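Local structure of agglutinin (Rhizoctonia solani, 4G9M) at residues 99-104 with 109-114; 114-119 with 132-137. The protein probably binds carbohydrates as a fungal lectin of the ricin-type beta-trefoil family, working as a domain-swapped dimer. All blocks are in the same frame, centred on the assembly; numbering follows the deposited sequence.

How the interactions relate
Interaction 1 (99-104 with 109-114) pairs strand 99-103 with strand 109-113, while interaction 2 (114-119 with 132-137) sets the loop that follows this second strand against the loop leading into strand 137-141. The first is buried near the middle of the chain and made of backbone hydrogen bonds with aliphatic packing around them. The second lies nearer the surface, where a serine hydroxyl, an amide and a water meet without a direct hydrogen bond between the segments. They share Lys114 and lie in series along the chain. Segment 132-137 also ties them together: Asn134 ND2 bonds Leu113 O, Phe99 N probably bonds Trp137 O, and the Trp137 indole packs on Ile101.

Interaction 1 of 2, residues 99-104 with 109-114; sequences FAIEAA and FVLDLK
Two donors converge on the carbonyl oxygen of Phe109: the amide N of Ala103 at 2.9 Å from Phe109 O, nearly straight at 168°, and the weaker C-H of Glu102 CA. The same pattern recurs two residues along each strand, where Ile101 O accepts from Leu111 N at 3.0 Å and is also met by Val110 CA at 3.3 Å. Between these bonds Glu102 and Val110 form an antiparallel non-hydrogen-bonded pair whose CA atoms are 4.3 Å apart. On their face of the pairing, Val110 CG1 lies against Glu102 CG at 3.6 Å, so the methylene part of the glutamate serves as apolar surface while its extended chain carries the carboxylate onward. The methyl group of Ala100 also packs against Val110 CG1. The other face is aliphatic: Ile101 CG2, anti to its own N, is turned to Leu111 CD2 at 4.0 Å, and the isoleucine also packs among Leu90, Ile92, Trp137 and Phe139.

The strands diverge rather than run alongside, their directions differing by 128°. Beyond Leu111 a water fills the widening gap, accepting from Ile101 N and donating to Leu111 O at 2.8 Å; Trp137 NE1 bonds that same carbonyl. At the far end of strand 99-103, Phe99 and Ala100 pack on Ile3 and Asn56 of the second subunit. Direct bonds where the strands are close and a water where they part together satisfy these polar backbone atoms within a buried contact.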
loop_
_atom_site.group_PDB
_atom_site.type_symbol
_atom_site.label_atom_id
_atom_site.label_comp_id
_atom_site.label_asym_id
_atom_site.label_seq_id
_atom_site.Cartn_x
_atom_site.Cartn_y
_atom_site.Cartn_z
ATOM N N PHE B 99 -4.914 -4.533 -4.275
ATOM C CA PHE B 99 -4.192 -4.265 -3.042
ATOM C C PHE B 99 -4.341 -5.420 -2.056
ATOM O O PHE B 99 -5.405 -6.035 -1.955
ATOM C CB PHE B 99 -4.745 -2.988 -2.378
ATOM C CG PHE B 99 -4.517 -1.713 -3.174
ATOM C CD1 PHE B 99 -5.403 -1.322 -4.168
ATOM C CD2 PHE B 99 -3.405 -0.922 -2.921
ATOM C CE1 PHE B 99 -5.190 -0.153 -4.895
ATOM C CE2 PHE B 99 -3.181 0.241 -3.652
ATOM C CZ PHE B 99 -4.074 0.620 -4.636
ATOM N N ALA B 100 -3.279 -5.698 -1.307
ATOM C CA ALA B 100 -3.382 -6.567 -0.143
ATOM C C ALA B 100 -3.896 -5.752 1.031
ATOM O O ALA B 100 -3.595 -4.558 1.154
ATOM C CB ALA B 100 -2.029 -7.176 0.197
ATOM N N ILE B 101 -4.692 -6.389 1.885
ATOM C CA ILE B 101 -5.196 -5.730 3.087
ATOM C C ILE B 101 -4.602 -6.425 4.296
ATOM O O ILE B 101 -5.055 -7.499 4.700
ATOM C CB ILE B 101 -6.731 -5.752 3.147
ATOM C CG1 ILE B 101 -7.300 -5.049 1.910
ATOM C CG2 ILE B 101 -7.213 -5.074 4.424
ATOM C CD1 ILE B 101 -8.792 -5.265 1.756
ATOM N N GLU B 102 -3.554 -5.814 4.837
ATOM C CA GLU B 102 -2.697 -6.425 5.855
ATOM C C GLU B 102 -3.138 -6.012 7.245
ATOM O O GLU B 102 -3.499 -4.863 7.459
ATOM C CB GLU B 102 -1.265 -5.895 5.690
ATOM C CG GLU B 102 -0.218 -6.856 5.221
ATOM C CD GLU B 102 1.154 -6.206 5.138
ATOM O OE1 GLU B 102 1.375 -5.173 5.812
ATOM O OE2 GLU B 102 2.009 -6.721 4.400
ATOM N N ALA B 103 -3.082 -6.925 8.212
ATOM C CA ALA B 103 -3.285 -6.512 9.600
ATOM C C ALA B 103 -2.080 -5.699 10.068
ATOM O O ALA B 103 -0.949 -6.209 10.086
ATOM C CB ALA B 103 -3.482 -7.747 10.496
ATOM N N ALA B 104 -2.311 -4.450 10.461
ATOM C CA ALA B 104 -1.221 -3.516 10.742
ATOM C C ALA B 104 -0.324 -3.973 11.888
ATOM O O ALA B 104 0.875 -3.714 11.884
ATOM C CB ALA B 104 -1.769 -2.136 11.030
ATOM N N PHE B 109 -0.169 -11.345 8.243
ATOM C CA PHE B 109 -1.544 -11.754 7.939
ATOM C C PHE B 109 -2.307 -10.762 7.089
ATOM O O PHE B 109 -2.279 -9.556 7.349
ATOM C CB PHE B 109 -2.313 -12.057 9.223
ATOM C CG PHE B 109 -1.746 -13.223 9.978
ATOM C CD1 PHE B 109 -2.105 -14.522 9.650
ATOM C CD2 PHE B 109 -0.816 -13.021 10.976
ATOM C CE1 PHE B 109 -1.555 -15.601 10.325
ATOM C CE2 PHE B 109 -0.254 -14.100 11.662
ATOM C CZ PHE B 109 -0.631 -15.390 11.328
ATOM N N VAL B 110 -3.009 -11.297 6.087
ATOM C CA VAL B 110 -3.869 -10.503 5.212
ATOM C C VAL B 110 -5.284 -11.070 5.145
ATOM O O VAL B 110 -5.501 -12.236 5.467
ATOM C CB VAL B 110 -3.310 -10.409 3.772
ATOM C CG1 VAL B 110 -2.023 -9.560 3.739
ATOM C CG2 VAL B 110 -3.093 -11.787 3.170
ATOM N N LEU B 111 -6.234 -10.240 4.708
ATOM C CA LEU B 111 -7.598 -10.684 4.444
ATOM C C LEU B 111 -7.591 -11.629 3.256
ATOM O O LEU B 111 -7.064 -11.305 2.190
ATOM C CB LEU B 111 -8.527 -9.500 4.156
ATOM C CG LEU B 111 -9.320 -8.950 5.349
ATOM C CD1 LEU B 111 -8.414 -8.598 6.490
ATOM C CD2 LEU B 111 -10.156 -7.744 4.934
ATOM N N ASP B 112 -8.213 -12.782 3.440
ATOM C CA ASP B 112 -8.100 -13.886 2.488
ATOM C C ASP B 112 -9.484 -14.447 2.188
ATOM O O ASP B 112 -10.200 -14.844 3.092
ATOM C CB ASP B 112 -7.187 -14.955 3.120
ATOM C CG ASP B 112 -7.019 -16.191 2.266
ATOM O OD1 ASP B 112 -8.022 -16.792 1.822
ATOM O OD2 ASP B 112 -5.856 -16.608 2.078
ATOM N N LEU B 113 -9.875 -14.484 0.918
ATOM C CA LEU B 113 -11.103 -15.188 0.561
ATOM C C LEU B 113 -10.777 -16.680 0.475
ATOM O O LEU B 113 -10.113 -17.137 -0.460
ATOM C CB LEU B 113 -11.691 -14.650 -0.755
ATOM C CG LEU B 113 -13.061 -15.209 -1.173
ATOM C CD1 LEU B 113 -14.103 -15.035 -0.067
ATOM C CD2 LEU B 113 -13.537 -14.514 -2.432
ATOM N N LYS B 114 -11.250 -17.429 1.467
ATOM C CA LYS B 114 -10.829 -18.807 1.709
ATOM C C LYS B 114 -10.816 -19.701 0.463
ATOM O O LYS B 114 -11.849 -19.909 -0.175
ATOM C CB LYS B 114 -11.725 -19.427 2.792
ATOM C CG LYS B 114 -11.315 -20.823 3.274
ATOM C CD LYS B 114 -12.348 -21.327 4.269
ATOM C CE LYS B 114 -12.009 -22.697 4.817
ATOM N NZ LYS B 114 -13.150 -23.223 5.631
HETATM O O HOH W 1 -5.514 -9.150 1.303
#

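Interaction 2 of 2, residues 114-119 with 132-137; sequences KESNPA and TDNQKW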
loop_
_atom_site.group_PDB
_atom_site.type_symbol
_atom_site.label_atom_id
_atom_site.label_comp_id
_atom_site.label_asym_id
_atom_site.label_seq_id
_atom_site.Cartn_x
_atom_site.Cartn_y
_atom_site.Cartn_z
ATOM N N LYS B 114 -11.250 -17.429 1.467
ATOM C CA LYS B 114 -10.829 -18.807 1.709
ATOM C C LYS B 114 -10.816 -19.701 0.463
ATOM O O LYS B 114 -11.849 -19.909 -0.175
ATOM C CB LYS B 114 -11.725 -19.427 2.792
ATOM C CG LYS B 114 -11.315 -20.823 3.274
ATOM C CD LYS B 114 -12.348 -21.327 4.269
ATOM C CE LYS B 114 -12.009 -22.697 4.817
ATOM N NZ LYS B 114 -13.150 -23.223 5.631
ATOM N N GLU B 115 -9.627 -20.194 0.118
ATOM C CA GLU B 115 -9.463 -21.218 -0.918
ATOM C C GLU B 115 -9.942 -20.722 -2.290
ATOM O O GLU B 115 -10.341 -21.513 -3.146
ATOM C CB GLU B 115 -10.163 -22.524 -0.503
ATOM C CG GLU B 115 -9.472 -23.243 0.676
ATOM C CD GLU B 115 -10.316 -24.339 1.304
ATOM O OE1 GLU B 115 -11.538 -24.403 1.038
ATOM O OE2 GLU B 115 -9.751 -25.130 2.089
ATOM N N SER B 116 -9.917 -19.407 -2.475
ATOM C CA SER B 116 -10.300 -18.775 -3.743
ATOM C C SER B 116 -11.679 -19.215 -4.253
ATOM O O SER B 116 -11.922 -19.246 -5.462
ATOM C CB SER B 116 -9.251 -19.063 -4.820
ATOM O OG SER B 116 -7.945 -18.812 -4.348
ATOM N N ASN B 117 -12.579 -19.541 -3.334
ATOM C CA ASN B 117 -13.905 -20.041 -3.690
ATOM C C ASN B 117 -14.866 -18.908 -4.067
ATOM O O ASN B 117 -15.128 -18.006 -3.263
ATOM C CB ASN B 117 -14.455 -20.863 -2.522
ATOM C CG ASN B 117 -15.644 -21.720 -2.904
ATOM O OD1 ASN B 117 -16.373 -21.427 -3.861
ATOM N ND2 ASN B 117 -15.860 -22.787 -2.135
ATOM N N PRO B 118 -15.392 -18.941 -5.303
ATOM C CA PRO B 118 -16.303 -17.877 -5.735
ATOM C C PRO B 118 -17.748 -18.068 -5.272
ATOM O O PRO B 118 -18.611 -17.296 -5.689
ATOM C CB PRO B 118 -16.225 -17.959 -7.260
ATOM C CG PRO B 118 -15.915 -19.381 -7.542
ATOM C CD PRO B 118 -15.035 -19.853 -6.407
ATOM N N ALA B 119 -18.011 -19.077 -4.443
ATOM C CA ALA B 119 -19.363 -19.330 -3.952
ATOM C C ALA B 119 -19.804 -18.242 -2.985
ATOM O O ALA B 119 -18.985 -17.701 -2.245
ATOM C CB ALA B 119 -19.435 -20.676 -3.268
ATOM N N THR B 132 -1.201 -14.749 -3.146
ATOM C CA THR B 132 -2.086 -15.390 -4.103
ATOM C C THR B 132 -3.240 -14.431 -4.418
ATOM O O THR B 132 -3.548 -13.528 -3.625
ATOM C CB THR B 132 -2.606 -16.755 -3.584
ATOM O OG1 THR B 132 -3.138 -16.601 -2.262
ATOM C CG2 THR B 132 -1.474 -17.776 -3.525
ATOM N N ASP B 133 -3.862 -14.591 -5.587
ATOM C CA ASP B 133 -4.885 -13.642 -6.042
ATOM C C ASP B 133 -6.107 -13.534 -5.120
ATOM O O ASP B 133 -6.761 -12.505 -5.087
ATOM C CB ASP B 133 -5.330 -13.947 -7.482
ATOM C CG ASP B 133 -4.307 -13.519 -8.509
ATOM O OD1 ASP B 133 -3.255 -12.980 -8.106
ATOM O OD2 ASP B 133 -4.554 -13.716 -9.722
ATOM N N ASN B 134 -6.401 -14.587 -4.350
ATOM C CA ASN B 134 -7.534 -14.516 -3.415
ATOM C C ASN B 134 -7.208 -13.660 -2.191
ATOM O O ASN B 134 -8.071 -13.405 -1.342
ATOM C CB ASN B 134 -7.982 -15.907 -2.982
ATOM C CG ASN B 134 -6.896 -16.653 -2.236
ATOM O OD1 ASN B 134 -5.756 -16.746 -2.705
ATOM N ND2 ASN B 134 -7.231 -17.159 -1.059
ATOM N N GLN B 135 -5.956 -13.204 -2.117
ATOM C CA GLN B 135 -5.528 -12.311 -1.041
ATOM C C GLN B 135 -5.282 -10.902 -1.578
ATOM O O GLN B 135 -4.546 -10.113 -0.977
ATOM C CB GLN B 135 -4.246 -12.838 -0.388
ATOM C CG GLN B 135 -4.267 -14.319 -0.061
ATOM C CD GLN B 135 -3.004 -14.761 0.638
ATOM O OE1 GLN B 135 -1.890 -14.502 0.162
ATOM N NE2 GLN B 135 -3.161 -15.410 1.793
ATOM N N LYS B 136 -5.887 -10.591 -2.725
ATOM C CA LYS B 136 -5.758 -9.265 -3.330
ATOM C C LYS B 136 -7.147 -8.769 -3.645
ATOM O O LYS B 136 -8.013 -9.554 -4.043
ATOM C CB LYS B 136 -4.927 -9.318 -4.609
ATOM C CG LYS B 136 -3.472 -9.719 -4.374
ATOM C CD LYS B 136 -2.809 -10.134 -5.672
ATOM C CE LYS B 136 -1.539 -10.923 -5.372
ATOM N NZ LYS B 136 -1.066 -11.651 -6.581
ATOM N N TRP B 137 -7.349 -7.463 -3.481
ATOM C CA TRP B 137 -8.676 -6.873 -3.605
ATOM C C TRP B 137 -8.629 -5.638 -4.488
ATOM O O TRP B 137 -7.727 -4.805 -4.362
ATOM C CB TRP B 137 -9.213 -6.497 -2.214
ATOM C CG TRP B 137 -9.273 -7.696 -1.265
ATOM C CD1 TRP B 137 -8.244 -8.195 -0.503
ATOM C CD2 TRP B 137 -10.405 -8.535 -1.006
ATOM N NE1 TRP B 137 -8.671 -9.300 0.210
ATOM C CE2 TRP B 137 -9.994 -9.521 -0.078
ATOM C CE3 TRP B 137 -11.730 -8.553 -1.468
ATOM C CZ2 TRP B 137 -10.859 -10.502 0.395
ATOM C CZ3 TRP B 137 -12.586 -9.524 -0.999
ATOM C CH2 TRP B 137 -12.149 -10.482 -0.062
HETATM O O HOH W 2 -6.161 -17.492 -6.002
#
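The hydroxyl of Ser116 sits over the flat face of the Asn134 amide, almost directly above its carbon, with Ser116 OG 3.2 Å from Asn134 CG. Approaching from above, OG does not form a hydrogen bond with Asn134 OD1. Ser116 takes a torsion that leaves OG beside its own N (chi1 -48°), whereas the Asn134 amide is folded between its backbone N and carbonyl carbon (chi1 62°), which presents that face to the serine. The amide is gripped at both ends: Thr132 OG1 donates to Asn134 OD1 at 2.7 Å, tilted 22° from the carbonyl plane, and Asn134 ND2 donates to Leu113 O. These bonds fix its rotation, and an asparagine suits the place because it accepts on one side and donates on the other.

A water lies 2.8 Å from Ser116 OG and is weakly reached by Asn134 N, linking the loops indirectly. Glu115 and Ser116 both have left-handed backbone conformations, turning the chain sharply after Lys114; further on, Asn117 OD1 accepts from Ala119 N in an Asx turn. In the partner loop, Lys136 NZ forms a salt bridge with Asp133 OD1. Gln135, Lys136 and Trp137 form the Gln-x-Trp signature, and the bonds of Gln135 NE2 to Asp112 OD2 and of Trp137 NE1 to Leu111 O tie it to strand 109-113, as is characteristic of the ricin-type beta-trefoil.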